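Local coordinates for protein peptide amidase (Stenotrophomonas maltophilia, PDB 1M22) that probably hydrolyses the carboxamide at the C-terminus of peptides, acting as a serine hydrolase of the amidase signature family, at residues A[84-89]-A[163-168]; A[167-172]-A[179-184]. One frame throughout, in Å; residues are numbered along the deposited sequence.

Contact 1 of 2, residues A[84-89]-A[163-168]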
ATOM      1  N   LEU A  84      -3.407   5.388 -10.102  1.00  5.62           N
ATOM      2  CA  LEU A  84      -2.634   6.416  -9.401  1.00  6.39           C
ATOM      3  C   LEU A  84      -1.433   5.785  -8.703  1.00  5.56           C
ATOM      4  O   LEU A  84      -1.479   4.619  -8.308  1.00  6.89           O
ATOM      5  CB  LEU A  84      -3.519   7.134  -8.382  1.00  7.10           C
ATOM      6  CG  LEU A  84      -4.560   8.091  -8.973  1.00  6.83           C
ATOM      7  CD1 LEU A  84      -5.649   8.347  -7.949  1.00  9.11           C
ATOM      8  CD2 LEU A  84      -3.895   9.398  -9.392  1.00  8.95           C
ATOM      9  N   LEU A  85      -0.367   6.566  -8.540  1.00  5.62           N
ATOM     10  CA  LEU A  85       0.869   6.093  -7.917  1.00  6.18           C
ATOM     11  C   LEU A  85       1.282   6.933  -6.717  1.00  5.92           C
ATOM     12  O   LEU A  85       1.316   8.160  -6.808  1.00  6.70           O
ATOM     13  CB  LEU A  85       2.015   6.152  -8.929  1.00  7.00           C
ATOM     14  CG  LEU A  85       1.887   5.416 -10.261  1.00  6.33           C
ATOM     15  CD1 LEU A  85       2.981   5.890 -11.201  1.00  8.89           C
ATOM     16  CD2 LEU A  85       1.974   3.916 -10.033  1.00  8.28           C
ATOM     17  N   LYS A  86       1.610   6.284  -5.603  1.00  5.65           N
ATOM     18  CA  LYS A  86       2.073   6.999  -4.413  1.00  5.74           C
ATOM     19  C   LYS A  86       3.269   7.861  -4.845  1.00  6.01           C
ATOM     20  O   LYS A  86       4.118   7.409  -5.620  1.00  6.41           O
ATOM     21  CB  LYS A  86       2.495   5.994  -3.343  1.00  5.38           C
ATOM     22  CG  LYS A  86       2.929   6.603  -2.020  1.00  6.08           C
ATOM     23  CD  LYS A  86       3.172   5.490  -1.010  1.00  5.85           C
ATOM     24  CE  LYS A  86       3.586   6.007   0.358  1.00  6.07           C
ATOM     25  NZ  LYS A  86       3.758   4.883   1.322  1.00  7.17           N
ATOM     26  N   ASP A  87       3.352   9.087  -4.328  1.00  6.13           N
ATOM     27  CA  ASP A  87       4.414   9.987  -4.749  1.00  6.52           C
ATOM     28  C   ASP A  87       5.843   9.739  -4.293  1.00  7.04           C
ATOM     29  O   ASP A  87       6.650  10.671  -4.226  1.00  9.47           O
ATOM     30  CB  ASP A  87       4.025  11.444  -4.481  1.00  8.17           C
ATOM     31  CG  ASP A  87       4.835  12.419  -5.323  1.00 10.02           C
ATOM     32  OD1 ASP A  87       5.084  12.116  -6.512  1.00 11.17           O
ATOM     33  OD2 ASP A  87       5.216  13.487  -4.804  1.00 13.53           O
ATOM     34  N   ASN A  88       6.160   8.493  -3.959  1.00  6.20           N
ATOM     35  CA  ASN A  88       7.544   8.145  -3.658  1.00  6.13           C
ATOM     36  C   ASN A  88       8.020   7.195  -4.769  1.00  5.91           C
ATOM     37  O   ASN A  88       9.154   6.719  -4.753  1.00  7.51           O
ATOM     38  CB  ASN A  88       7.716   7.513  -2.261  1.00  6.46           C
ATOM     39  CG  ASN A  88       6.870   6.276  -2.041  1.00  6.07           C
ATOM     40  OD1 ASN A  88       6.009   5.933  -2.846  1.00  8.24           O
ATOM     41  ND2 ASN A  88       7.109   5.602  -0.920  1.00  8.57           N
ATOM     42  N   ILE A  89       7.147   6.963  -5.750  1.00  5.72           N
ATOM     43  CA  ILE A  89       7.441   6.088  -6.891  1.00  5.40           C
ATOM     44  C   ILE A  89       7.732   6.941  -8.132  1.00  6.29           C
ATOM     45  O   ILE A  89       6.885   7.724  -8.565  1.00  7.85           O
ATOM     46  CB  ILE A  89       6.236   5.158  -7.197  1.00  5.60           C
ATOM     47  CG1 ILE A  89       5.895   4.318  -5.961  1.00  6.48           C
ATOM     48  CG2 ILE A  89       6.550   4.269  -8.400  1.00  7.51           C
ATOM     49  CD1 ILE A  89       4.600   3.522  -6.080  1.00  8.35           C
ATOM     50  N   CYS A 163      -4.920   7.739   7.724  1.00  6.58           N
ATOM     51  CA  CYS A 163      -3.775   6.924   8.138  1.00  7.01           C
ATOM     52  C   CYS A 163      -2.669   7.119   7.084  1.00  6.95           C
ATOM     53  O   CYS A 163      -2.710   8.093   6.333  1.00  8.12           O
ATOM     54  CB  CYS A 163      -4.157   5.444   8.280  1.00  9.15           C
ATOM     55  SG  CYS A 163      -2.960   4.448   9.227  1.00 14.20           S
ATOM     56  N   GLY A 164      -1.692   6.214   7.014  1.00  7.04           N
ATOM     57  CA  GLY A 164      -0.592   6.376   6.065  1.00  7.75           C
ATOM     58  C   GLY A 164       0.318   5.157   6.061  1.00  7.26           C
ATOM     59  O   GLY A 164       0.058   4.255   6.841  1.00  7.13           O
ATOM     60  N   SER A 165       1.463   5.182   5.374  1.00 15.41           N
ATOM     61  CA  SER A 165       1.968   6.344   4.733  1.00 10.94           C
ATOM     62  C   SER A 165       1.368   6.479   3.278  1.00  7.87           C
ATOM     63  O   SER A 165       1.608   7.446   2.571  1.00  6.61           O
ATOM     64  CB  SER A 165       3.406   6.645   4.707  1.00 18.17           C
ATOM     65  OG  SER A 165       4.100   5.590   4.062  1.00  8.29           O
ATOM     66  N   SER A 166       0.600   5.491   2.837  1.00  6.40           N
ATOM     67  CA  SER A 166      -0.017   5.494   1.496  1.00  5.48           C
ATOM     68  C   SER A 166      -1.426   6.081   1.578  1.00  5.98           C
ATOM     69  O   SER A 166      -2.397   5.492   1.089  1.00  8.08           O
ATOM     70  CB  SER A 166      -0.113   4.062   0.955  1.00  5.40           C
ATOM     71  OG  SER A 166       1.153   3.421   0.901  1.00  5.56           O
ATOM     72  N   SER A 167      -1.515   7.261   2.176  1.00  6.21           N
ATOM     73  CA  SER A 167      -2.782   7.935   2.407  1.00  6.34           C
ATOM     74  C   SER A 167      -3.607   8.227   1.162  1.00  5.33           C
ATOM     75  O   SER A 167      -4.761   7.804   1.065  1.00  6.37           O
ATOM     76  CB  SER A 167      -2.518   9.234   3.165  1.00  7.46           C
ATOM     77  OG  SER A 167      -1.544   9.040   4.181  1.00  7.99           O
ATOM     78  N   GLY A 168      -3.016   8.950   0.218  1.00  5.57           N
ATOM     79  CA  GLY A 168      -3.719   9.309  -0.997  1.00  7.03           C
ATOM     80  C   GLY A 168      -4.139   8.130  -1.844  1.00  6.40           C
ATOM     81  O   GLY A 168      -5.207   8.153  -2.456  1.00  7.09           O
TER

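Contact 2 of 2, residues A[167-172]-A[179-184]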
ATOM      1  N   SER A 167      -1.515   7.261   2.176  1.00  6.21           N
ATOM      2  CA  SER A 167      -2.782   7.935   2.407  1.00  6.34           C
ATOM      3  C   SER A 167      -3.607   8.227   1.162  1.00  5.33           C
ATOM      4  O   SER A 167      -4.761   7.804   1.065  1.00  6.37           O
ATOM      5  CB  SER A 167      -2.518   9.234   3.165  1.00  7.46           C
ATOM      6  OG  SER A 167      -1.544   9.040   4.181  1.00  7.99           O
ATOM      7  N   GLY A 168      -3.016   8.950   0.218  1.00  5.57           N
ATOM      8  CA  GLY A 168      -3.719   9.309  -0.997  1.00  7.03           C
ATOM      9  C   GLY A 168      -4.139   8.130  -1.844  1.00  6.40           C
ATOM     10  O   GLY A 168      -5.207   8.153  -2.456  1.00  7.09           O
ATOM     11  N   SER A 169      -3.313   7.095  -1.897  1.00  6.59           N
ATOM     12  CA  SER A 169      -3.671   5.938  -2.699  1.00  5.28           C
ATOM     13  C   SER A 169      -4.902   5.232  -2.146  1.00  6.26           C
ATOM     14  O   SER A 169      -5.786   4.845  -2.906  1.00  7.32           O
ATOM     15  CB  SER A 169      -2.496   4.966  -2.799  1.00  6.69           C
ATOM     16  OG  SER A 169      -1.515   5.465  -3.697  1.00  9.16           O
ATOM     17  N   ALA A 170      -4.972   5.078  -0.826  1.00  5.40           N
ATOM     18  CA  ALA A 170      -6.118   4.421  -0.209  1.00  5.77           C
ATOM     19  C   ALA A 170      -7.378   5.267  -0.385  1.00  6.17           C
ATOM     20  O   ALA A 170      -8.431   4.757  -0.774  1.00  5.69           O
ATOM     21  CB  ALA A 170      -5.852   4.181   1.272  1.00  6.02           C
ATOM     22  N   VAL A 171      -7.265   6.562  -0.108  1.00  5.95           N
ATOM     23  CA  VAL A 171      -8.400   7.464  -0.239  1.00  5.80           C
ATOM     24  C   VAL A 171      -8.891   7.536  -1.682  1.00  5.76           C
ATOM     25  O   VAL A 171     -10.095   7.486  -1.933  1.00  6.40           O
ATOM     26  CB  VAL A 171      -8.035   8.881   0.249  1.00  5.89           C
ATOM     27  CG1 VAL A 171      -9.141   9.865  -0.113  1.00  7.68           C
ATOM     28  CG2 VAL A 171      -7.823   8.864   1.755  1.00  6.28           C
ATOM     29  N   ALA A 172      -7.966   7.638  -2.631  1.00  6.03           N
ATOM     30  CA  ALA A 172      -8.349   7.717  -4.038  1.00  5.75           C
ATOM     31  C   ALA A 172      -9.146   6.493  -4.481  1.00  6.27           C
ATOM     32  O   ALA A 172     -10.150   6.613  -5.183  1.00  6.62           O
ATOM     33  CB  ALA A 172      -7.113   7.879  -4.905  1.00  6.94           C
ATOM     34  N   SER A 179      -9.215   3.617 -10.976  1.00  6.63           N
ATOM     35  CA  SER A 179      -9.598   2.210 -10.933  1.00  7.41           C
ATOM     36  C   SER A 179      -8.866   1.506  -9.799  1.00  7.11           C
ATOM     37  O   SER A 179      -9.484   0.826  -8.981  1.00  7.20           O
ATOM     38  CB  SER A 179      -9.258   1.528 -12.258  1.00  7.99           C
ATOM     39  OG  SER A 179      -9.394   0.123 -12.154  1.00 10.67           O
ATOM     40  N   VAL A 180      -7.549   1.685  -9.765  1.00  6.15           N
ATOM     41  CA  VAL A 180      -6.690   1.080  -8.752  1.00  5.84           C
ATOM     42  C   VAL A 180      -5.533   2.031  -8.458  1.00  5.39           C
ATOM     43  O   VAL A 180      -5.371   3.054  -9.129  1.00  6.20           O
ATOM     44  CB  VAL A 180      -6.109  -0.265  -9.247  1.00  6.57           C
ATOM     45  CG1 VAL A 180      -7.226  -1.279  -9.441  1.00  8.58           C
ATOM     46  CG2 VAL A 180      -5.354  -0.058 -10.556  1.00  8.63           C
ATOM     47  N   ALA A 181      -4.725   1.692  -7.461  1.00  5.97           N
ATOM     48  CA  ALA A 181      -3.581   2.518  -7.097  1.00  6.17           C
ATOM     49  C   ALA A 181      -2.444   1.670  -6.548  1.00  6.08           C
ATOM     50  O   ALA A 181      -2.632   0.504  -6.194  1.00  7.04           O
ATOM     51  CB  ALA A 181      -3.989   3.565  -6.060  1.00  6.39           C
ATOM     52  N   ILE A 182      -1.258   2.266  -6.498  1.00  5.55           N
ATOM     53  CA  ILE A 182      -0.081   1.596  -5.967  1.00  6.07           C
ATOM     54  C   ILE A 182       0.373   2.346  -4.721  1.00  6.31           C
ATOM     55  O   ILE A 182       0.441   3.584  -4.713  1.00  6.84           O
ATOM     56  CB  ILE A 182       1.108   1.601  -6.964  1.00  6.03           C
ATOM     57  CG1 ILE A 182       0.688   1.022  -8.317  1.00  8.29           C
ATOM     58  CG2 ILE A 182       2.267   0.797  -6.383  1.00  6.49           C
ATOM     59  CD1 ILE A 182       0.242  -0.420  -8.263  1.00  8.39           C
ATOM     60  N   GLY A 183       0.663   1.595  -3.667  1.00  5.67           N
ATOM     61  CA  GLY A 183       1.165   2.194  -2.446  1.00  5.80           C
ATOM     62  C   GLY A 183       2.471   1.500  -2.109  1.00  5.45           C
ATOM     63  O   GLY A 183       2.956   0.681  -2.891  1.00  6.09           O
ATOM     64  N   THR A 184       3.068   1.850  -0.974  1.00  5.54           N
ATOM     65  CA  THR A 184       4.291   1.189  -0.530  1.00  4.65           C
ATOM     66  C   THR A 184       4.188   0.987   0.971  1.00  5.89           C
ATOM     67  O   THR A 184       3.494   1.734   1.665  1.00  6.12           O
ATOM     68  CB  THR A 184       5.604   1.988  -0.830  1.00  6.29           C
ATOM     69  OG1 THR A 184       5.705   3.116   0.048  1.00  7.49           O
ATOM     70  CG2 THR A 184       5.651   2.445  -2.275  1.00  7.34           C
TER

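Contact 1 of 2, residues A[84-89]-A[163-168]
The amine of Lys-86 reaches two serine hydroxyls at once, donating hydrogen bonds from NZ to Ser-165 OG (2.9 Å) and from NZ to Ser-166 OG (3.0 Å). With CG anti to the backbone N (chi1 -177°) and every later torsion also close to 180°, the lysine runs straight from the end of its strand to the serine loop. Thr-184 OG1 provides NZ with a further partner. Ser-165 OG also bonds to the hydroxyl of Ser-189, completing the Ser-Ser-Lys catalytic triad of amidase signature enzymes, in which Ser-189 is the nucleophile. Ser-166 OG is bonded in addition to the backbone N of Thr-184 and the carbonyl of Ser-189, contacts that fix its position beside the lysine. A cis peptide bond before Ser-165 turns the chain here, and Ser-167 OG closes the loop with a short bond to Cys-163 O (2.6 Å), in the carbonyl plane on a lone pair.

Packing is slight and follows the lysine chain: Lys-86 CE passes 3.3 Å from Ser-165 O, and Lys-86 CD lies 3.5 Å from Ser-166 OG. Strand 82-86 runs within the central mixed sheet between strands 123-128 and 180-185, while the serine loop leads directly into helix 167-174.

Contact 2 of 2, residues A[167-172]-A[179-184]
Ser-169 and Ala-181 face each other where helix 167-172 runs nearly antiparallel to strand 180-184, the two axes approaching to 7.7 Å at 155° and the CA atoms of this pair lying 5.6 Å apart.

Ser-169 supplies the helix side of the contact. Its OG stands anti to the carbonyl carbon (chi1 -75°), which directs the hydroxyl down onto the strand, where it donates a hydrogen bond to Ile-182 O over 2.9 Å. The donor approaches from above the carbonyl plane, 52° out of it, rather than along a lone pair. Ile-182 O also accepts the backbone N of Lys-86 from the neighbouring strand, so the helix hydroxyl adds to a carbonyl already used in the sheet. The hydroxyl of Thr-128 is a further partner of Ser-169 OG, so this buried hydroxyl links the helix to two strands, 180-185 and 123-128.

Beside this polar link, the methyl of Ala-181 rises from the strand toward the helix. Ala-181 CB lies 3.9 Å from Ser-169 CB and just as near to Ser-169 O, a close fit made by two small residues. Gly-183, lacking a side chain, presents its CA to Ser-169 OG at 4.4 Å. Ile-182 takes part through its carbonyl; its CB is directed away from the helix, and the side chain packs on Leu-85 and Ala-224.

A short turn joins helix 167-174 to strand 180-185, so the helix packs antiparallel on the strand that follows it in the central sheet, with the Ser-169 side chain about 4 Å from that of the catalytic Lys-86. The strand lies between the parallel strand 82-86 and the antiparallel strand 223-228, and Met-227 of the latter also packs against Ser-169 and Ala-170.

How the contacts relate
Contacts 1 and 2 have centres about 6 Å apart and share Ser-167 and Gly-168, the start of helix 167-174. One joins the catalytic loop to strand 82-86; the other seats the helix that follows on the adjacent strand 180-185. The two strands pair directly, with Leu-84 O 3.0 Å from Ile-182 N, and Leu-84 CD1 packs 3.4 Å from Ala-172 CB under the helix. At the active-site end, Lys-86 NZ meets Thr-184 OG1 at 2.9 Å. Lys-86 NZ is thus bonded both to the serine loop of contact 1 and to the strand of contact 2, with the nucleophile Ser-189 about 3 Å from Ser-165, side chain to side chain.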